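PDB 5F7V: Lmo0181 protein from Listeria monocytogenes serovar 1/2a, which binds the cyclic glucan cycloalternan and probably serves as the extracellular substrate-binding lipoprotein of an ABC transporter. Local coordinates for residues Val177-Phe182 / Gly191-Glu196; Thr201-Pro206 / Asp391-Thr396. All coordinates share one frame; numbering follows the deposited sequence.

Interaction 1. Residues Val177-Phe182 / Gly191-Glu196; sequences VTMNEF and GSIFNE. With GLC (alpha-D-glucopyranose), chain B.
Ile-193 lays its CD1 methyl against two side chains from the first turn of helix 179-187, Met-179 and Phe-182. CD1 comes within 4.0 Å of CD2 on the Phe-182 ring, meeting it obliquely, and lies 4.3 Å from Met-179 SD. No hydrogen bond joins the two segments; this is a purely apolar contact, and all three residues are buried. With its CG anti to the backbone N (chi1 -168°), Phe-182 swings the ring away from the sugar and out to the isoleucine. The CG2 branch of Ile-193 meanwhile covers one face of its neighbour Phe-194, offset toward the rim.

The other side of the same turn faces the glycan. Asn-180 ND2 donates to the ring oxygen O5 of one glucose unit of the glycan at 3.0 Å, while the O6 hydroxyl of that unit donates to Glu-181 OE1 at 2.6 Å. Thr-178 is the N-cap, its OG1 accepting from Glu-181 N at 3.0 Å. The helix thus carries sugar-binding groups on one side and apolar side chains on another. Around these, helix 361-376 packs on Met-179, helix 206-220 covers Phe-182, and helix 382-397 touches both.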
loop_
_atom_site.group_PDB
_atom_site.type_symbol
_atom_site.label_atom_id
_atom_site.label_comp_id
_atom_site.label_asym_id
_atom_site.label_seq_id
_atom_site.Cartn_x
_atom_site.Cartn_y
_atom_site.Cartn_z
ATOM N N VAL A 177 10.611 0.668 -8.347
ATOM C CA VAL A 177 10.521 0.026 -9.656
ATOM C C VAL A 177 10.168 -1.438 -9.403
ATOM O O VAL A 177 11.026 -2.305 -9.426
ATOM C CB VAL A 177 11.774 0.215 -10.527
ATOM C CG1 VAL A 177 11.469 -0.239 -11.942
ATOM C CG2 VAL A 177 12.150 1.691 -10.519
ATOM N N THR A 178 8.889 -1.656 -9.131
ATOM C CA THR A 178 8.349 -2.919 -8.668
ATOM C C THR A 178 7.035 -3.184 -9.393
ATOM O O THR A 178 6.459 -2.271 -9.978
ATOM C CB THR A 178 8.057 -2.883 -7.152
ATOM O OG1 THR A 178 7.047 -1.873 -6.954
ATOM C CG2 THR A 178 9.306 -2.636 -6.338
ATOM N N MET A 179 6.563 -4.427 -9.343
ATOM C CA MET A 179 5.250 -4.740 -9.893
ATOM C C MET A 179 4.172 -3.883 -9.259
ATOM O O MET A 179 3.267 -3.415 -9.953
ATOM C CB MET A 179 4.958 -6.245 -9.730
ATOM C CG MET A 179 3.564 -6.602 -10.204
ATOM S SD MET A 179 3.336 -6.409 -12.000
ATOM C CE MET A 179 3.418 -8.120 -12.466
ATOM N N ASN A 180 4.228 -3.688 -7.942
ATOM C CA ASN A 180 3.162 -2.917 -7.281
ATOM C C ASN A 180 3.153 -1.486 -7.750
ATOM O O ASN A 180 2.082 -0.916 -7.986
ATOM C CB ASN A 180 3.302 -2.947 -5.762
ATOM C CG ASN A 180 2.134 -3.596 -5.071
ATOM O OD1 ASN A 180 1.584 -4.606 -5.544
ATOM N ND2 ASN A 180 1.739 -3.017 -3.946
ATOM N N GLU A 181 4.334 -0.910 -7.959
ATOM C CA GLU A 181 4.362 0.470 -8.454
ATOM C C GLU A 181 3.955 0.515 -9.923
ATOM O O GLU A 181 3.331 1.458 -10.406
ATOM C CB GLU A 181 5.751 1.058 -8.266
ATOM C CG GLU A 181 5.777 2.575 -8.401
ATOM C CD GLU A 181 5.178 3.315 -7.216
ATOM O OE1 GLU A 181 4.831 2.705 -6.154
ATOM O OE2 GLU A 181 5.091 4.566 -7.342
ATOM N N PHE A 182 4.364 -0.524 -10.646
ATOM C CA PHE A 182 4.225 -0.487 -12.110
ATOM C C PHE A 182 2.810 -0.598 -12.590
ATOM O O PHE A 182 2.522 -0.020 -13.628
ATOM C CB PHE A 182 5.050 -1.605 -12.712
ATOM C CG PHE A 182 5.186 -1.463 -14.203
ATOM C CD1 PHE A 182 5.827 -0.346 -14.731
ATOM C CD2 PHE A 182 4.665 -2.387 -15.076
ATOM C CE1 PHE A 182 5.961 -0.157 -16.088
ATOM C CE2 PHE A 182 4.791 -2.204 -16.438
ATOM C CZ PHE A 182 5.422 -1.082 -16.932
ATOM N N GLY A 191 -1.577 2.094 -20.084
ATOM C CA GLY A 191 -1.275 0.650 -20.089
ATOM C C GLY A 191 -1.955 -0.109 -18.973
ATOM O O GLY A 191 -2.600 0.450 -18.112
ATOM N N SER A 192 -1.759 -1.417 -18.972
ATOM C CA SER A 192 -2.305 -2.243 -17.915
ATOM C C SER A 192 -1.527 -3.530 -17.857
ATOM O O SER A 192 -0.711 -3.828 -18.734
ATOM C CB SER A 192 -3.782 -2.530 -18.179
ATOM O OG SER A 192 -3.908 -3.205 -19.397
ATOM N N ILE A 193 -1.818 -4.295 -16.813
ATOM C CA ILE A 193 -1.146 -5.569 -16.587
ATOM C C ILE A 193 -2.004 -6.667 -17.176
ATOM O O ILE A 193 -1.460 -7.486 -17.939
ATOM C CB ILE A 193 -0.927 -5.862 -15.081
ATOM C CG1 ILE A 193 -0.243 -4.666 -14.405
ATOM C CG2 ILE A 193 -0.204 -7.189 -14.896
ATOM C CD1 ILE A 193 1.094 -4.289 -14.965
ATOM N N PHE A 194 -3.304 -6.715 -16.929
ATOM C CA PHE A 194 -4.177 -7.763 -17.457
ATOM C C PHE A 194 -5.301 -7.167 -18.272
ATOM O O PHE A 194 -5.625 -5.982 -18.194
ATOM C CB PHE A 194 -4.812 -8.581 -16.338
ATOM C CG PHE A 194 -3.817 -9.304 -15.492
ATOM C CD1 PHE A 194 -3.271 -10.516 -15.922
ATOM C CD2 PHE A 194 -3.487 -8.812 -14.230
ATOM C CE1 PHE A 194 -2.370 -11.187 -15.124
ATOM C CE2 PHE A 194 -2.590 -9.485 -13.450
ATOM C CZ PHE A 194 -2.031 -10.665 -13.874
ATOM N N ASN A 195 -5.919 -7.995 -19.091
ATOM C CA ASN A 195 -7.205 -7.650 -19.696
ATOM C C ASN A 195 -8.331 -7.696 -18.672
ATOM O O ASN A 195 -8.108 -8.047 -17.520
ATOM C CB ASN A 195 -7.470 -8.470 -20.955
ATOM C CG ASN A 195 -7.656 -9.949 -20.691
ATOM O OD1 ASN A 195 -7.573 -10.392 -19.540
ATOM N ND2 ASN A 195 -7.961 -10.722 -21.739
ATOM N N GLU A 196 -9.554 -7.363 -19.094
ATOM C CA GLU A 196 -10.610 -7.125 -18.113
ATOM C C GLU A 196 -11.039 -8.353 -17.323
ATOM O O GLU A 196 -11.411 -8.267 -16.166
ATOM C CB GLU A 196 -11.814 -6.440 -18.765
ATOM C CG GLU A 196 -12.614 -7.304 -19.693
ATOM C CD GLU A 196 -13.761 -8.040 -19.021
ATOM O OE1 GLU A 196 -14.276 -8.908 -19.737
ATOM O OE2 GLU A 196 -14.123 -7.787 -17.843
HETATM C C1 GLC B . 3.949 -1.722 -1.382
HETATM C C2 GLC B . 5.336 -1.343 -0.882
HETATM C C3 GLC B . 5.383 0.167 -0.642
HETATM C C4 GLC B . 5.005 0.891 -1.921
HETATM C C5 GLC B . 3.695 0.353 -2.517
HETATM C C6 GLC B . 3.399 0.859 -3.931
HETATM O O2 GLC B . 5.669 -2.069 0.314
HETATM O O3 GLC B . 6.730 0.475 -0.257
HETATM O O4 GLC B . 4.800 2.290 -1.662
HETATM O O5 GLC B . 3.664 -1.071 -2.616
HETATM O O6 GLC B . 4.470 0.476 -4.787
#

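Interaction 2. Residues Thr201-Pro206 / Asp391-Thr396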
loop_
_atom_site.group_PDB
_atom_site.type_symbol
_atom_site.label_atom_id
_atom_site.label_comp_id
_atom_site.label_asym_id
_atom_site.label_seq_id
_atom_site.Cartn_x
_atom_site.Cartn_y
_atom_site.Cartn_z
ATOM N N THR A 201 -2.251 -11.141 -20.324
ATOM C CA THR A 201 -1.490 -9.997 -19.855
ATOM C C THR A 201 -1.043 -9.152 -21.041
ATOM O O THR A 201 -0.630 -9.643 -22.085
ATOM C CB THR A 201 -0.296 -10.410 -18.984
ATOM O OG1 THR A 201 0.446 -9.256 -18.610
ATOM C CG2 THR A 201 0.662 -11.339 -19.675
ATOM N N THR A 202 -1.100 -7.840 -20.853
ATOM C CA THR A 202 -0.536 -6.895 -21.823
ATOM C C THR A 202 0.589 -6.124 -21.148
ATOM O O THR A 202 0.842 -4.960 -21.498
ATOM C CB THR A 202 -1.624 -5.984 -22.391
ATOM O OG1 THR A 202 -2.349 -5.463 -21.281
ATOM C CG2 THR A 202 -2.515 -6.829 -23.260
ATOM N N ILE A 203 1.310 -6.753 -20.217
ATOM C CA ILE A 203 2.345 -6.064 -19.448
ATOM C C ILE A 203 3.472 -5.528 -20.314
ATOM O O ILE A 203 4.111 -4.523 -19.963
ATOM C CB ILE A 203 2.868 -6.979 -18.300
ATOM C CG1 ILE A 203 3.683 -6.144 -17.306
ATOM C CG2 ILE A 203 3.663 -8.158 -18.800
ATOM C CD1 ILE A 203 4.028 -6.848 -16.024
ATOM N N ASN A 204 3.720 -6.167 -21.446
ATOM C CA ASN A 204 4.761 -5.776 -22.385
ATOM C C ASN A 204 4.281 -4.901 -23.542
ATOM O O ASN A 204 4.940 -4.910 -24.561
ATOM C CB ASN A 204 5.533 -7.002 -22.856
ATOM C CG ASN A 204 4.679 -7.935 -23.660
ATOM O OD1 ASN A 204 3.464 -8.008 -23.445
ATOM N ND2 ASN A 204 5.299 -8.656 -24.577
ATOM N N SER A 205 3.185 -4.180 -23.372
ATOM C CA SER A 205 2.794 -3.204 -24.411
ATOM C C SER A 205 3.831 -2.111 -24.618
ATOM O O SER A 205 4.613 -1.821 -23.726
ATOM C CB SER A 205 1.459 -2.597 -24.010
ATOM O OG SER A 205 1.673 -1.766 -22.864
ATOM N N PRO A 206 3.836 -1.441 -25.782
ATOM C CA PRO A 206 4.776 -0.367 -26.008
ATOM C C PRO A 206 4.627 0.797 -25.052
ATOM O O PRO A 206 5.637 1.368 -24.615
ATOM C CB PRO A 206 4.541 0.069 -27.465
ATOM C CG PRO A 206 3.455 -0.754 -27.970
ATOM C CD PRO A 206 3.021 -1.774 -26.963
ATOM N N ASP A 391 6.141 -13.564 -20.347
ATOM C CA ASP A 391 6.318 -15.026 -20.429
ATOM C C ASP A 391 6.023 -15.727 -19.115
ATOM O O ASP A 391 5.346 -16.763 -19.093
ATOM C CB ASP A 391 7.741 -15.342 -20.863
ATOM C CG ASP A 391 8.067 -14.848 -22.275
ATOM O OD1 ASP A 391 7.098 -14.686 -23.061
ATOM O OD2 ASP A 391 9.249 -14.618 -22.638
ATOM N N ASN A 392 6.512 -15.147 -18.020
ATOM C CA ASN A 392 6.324 -15.790 -16.724
ATOM C C ASN A 392 4.855 -15.756 -16.293
ATOM O O ASN A 392 4.353 -16.729 -15.749
ATOM C CB ASN A 392 7.185 -15.063 -15.681
ATOM C CG ASN A 392 6.952 -15.597 -14.293
ATOM O OD1 ASN A 392 7.373 -16.713 -14.032
ATOM N ND2 ASN A 392 6.236 -14.876 -13.480
ATOM N N ILE A 393 4.171 -14.637 -16.524
ATOM C CA ILE A 393 2.734 -14.556 -16.231
ATOM C C ILE A 393 1.965 -15.564 -17.067
ATOM O O ILE A 393 1.100 -16.279 -16.551
ATOM C CB ILE A 393 2.204 -13.128 -16.408
ATOM C CG1 ILE A 393 2.788 -12.235 -15.324
ATOM C CG2 ILE A 393 0.682 -13.131 -16.392
ATOM C CD1 ILE A 393 2.581 -10.765 -15.519
ATOM N N ASN A 394 2.265 -15.650 -18.353
ATOM C CA ASN A 394 1.568 -16.616 -19.217
ATOM C C ASN A 394 1.726 -18.030 -18.720
ATOM O O ASN A 394 0.755 -18.753 -18.675
ATOM C CB ASN A 394 2.114 -16.556 -20.627
ATOM C CG ASN A 394 1.685 -15.320 -21.377
ATOM O OD1 ASN A 394 0.697 -14.692 -21.067
ATOM N ND2 ASN A 394 2.403 -15.014 -22.434
ATOM N N LYS A 395 2.935 -18.399 -18.315
ATOM C CA LYS A 395 3.165 -19.772 -17.810
ATOM C C LYS A 395 2.508 -19.986 -16.462
ATOM O O LYS A 395 1.848 -21.019 -16.245
ATOM C CB LYS A 395 4.665 -20.051 -17.753
ATOM C CG LYS A 395 5.299 -20.097 -19.124
ATOM C CD LYS A 395 4.497 -20.680 -20.292
ATOM C CE LYS A 395 5.301 -20.716 -21.591
ATOM N NZ LYS A 395 6.622 -21.386 -21.411
ATOM N N THR A 396 2.645 -19.038 -15.549
ATOM C CA THR A 396 2.084 -19.176 -14.214
ATOM C C THR A 396 0.557 -19.287 -14.264
ATOM O O THR A 396 -0.052 -20.108 -13.550
ATOM C CB THR A 396 2.510 -17.979 -13.344
ATOM O OG1 THR A 396 3.939 -18.038 -13.220
ATOM C CG2 THR A 396 1.847 -18.000 -11.946
HETATM O O HOH W 1 -1.071 -12.915 -22.277
#
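Thr-201 and Ile-393 meet through their methyl groups, CG2 to CG2 at 3.7 Å, with the two side chains crossing at about a right angle. The threonine torsion sorts its two branches. Chi1 of 177° sets OG1 anti to the backbone N and leaves CG2 between N and the carbonyl carbon, which puts the methyl against Ile-393 and Asn-394; the hydroxyl oxygen also touches Ile-393 CD1 (4.0 Å) but makes its hydrogen bonds within its own loop. There OG1 accepts from Ile-203 N at 3.1 Å, closing an ST turn, and is also hydrogen-bonded to the carbonyl oxygen of Ile-193.

Ile-393 uses both of its branches. CG2, anti to the backbone N, takes the threonine methyl; the other branch, extended at chi2 (168°), brings CD1 to 4.2 Å from CD1 of Ile-203. Ile-203 is itself stretched out, with both side-chain torsions near 180°, which carries its terminal methyl to that meeting.

Asn-394 closes the polar margin. Its OD1 lies 3.6 Å from Thr-201 CG2, in van der Waals contact, and is 2.8 Å from a water that can donate to it. That water in turn accepts from Thr-201 N at 2.9 Å, linking loop and helix where no direct hydrogen bond does.

After Thr-201 the chain makes a type I beta turn from Thr-202 to Ser-205, and Ser-205 then caps helix 206-220 through Asn-208 N. This is loop-on-helix packing: the C-terminal helix 382-397 of a periplasmic-binding-protein fold lies against the connection leading into helix 206-220, away from the glycan site.

How the interactions relate
Interactions 1 and 2 are adjoining contacts in one helical region, their centres about 10 Å apart. Both are buried and apolar at heart, but interaction 1 lies nearer the middle of the chain and includes two glycan-pocket residues, whereas interaction 2 is farther out and has a water at its margin. The connection between helices 179-187 and 206-220 supplies a segment to each: 191-196 packs back on the first helix, 201-206 on the C-terminal helix, some 185 residues on in sequence. The backbone bond from Thr-202 N to Ile-193 O, 3.0 Å, ties these two segments together. Met-179 CE, 3.8 Å from Ile-203 CD1, makes the hydrophobic packing continuous.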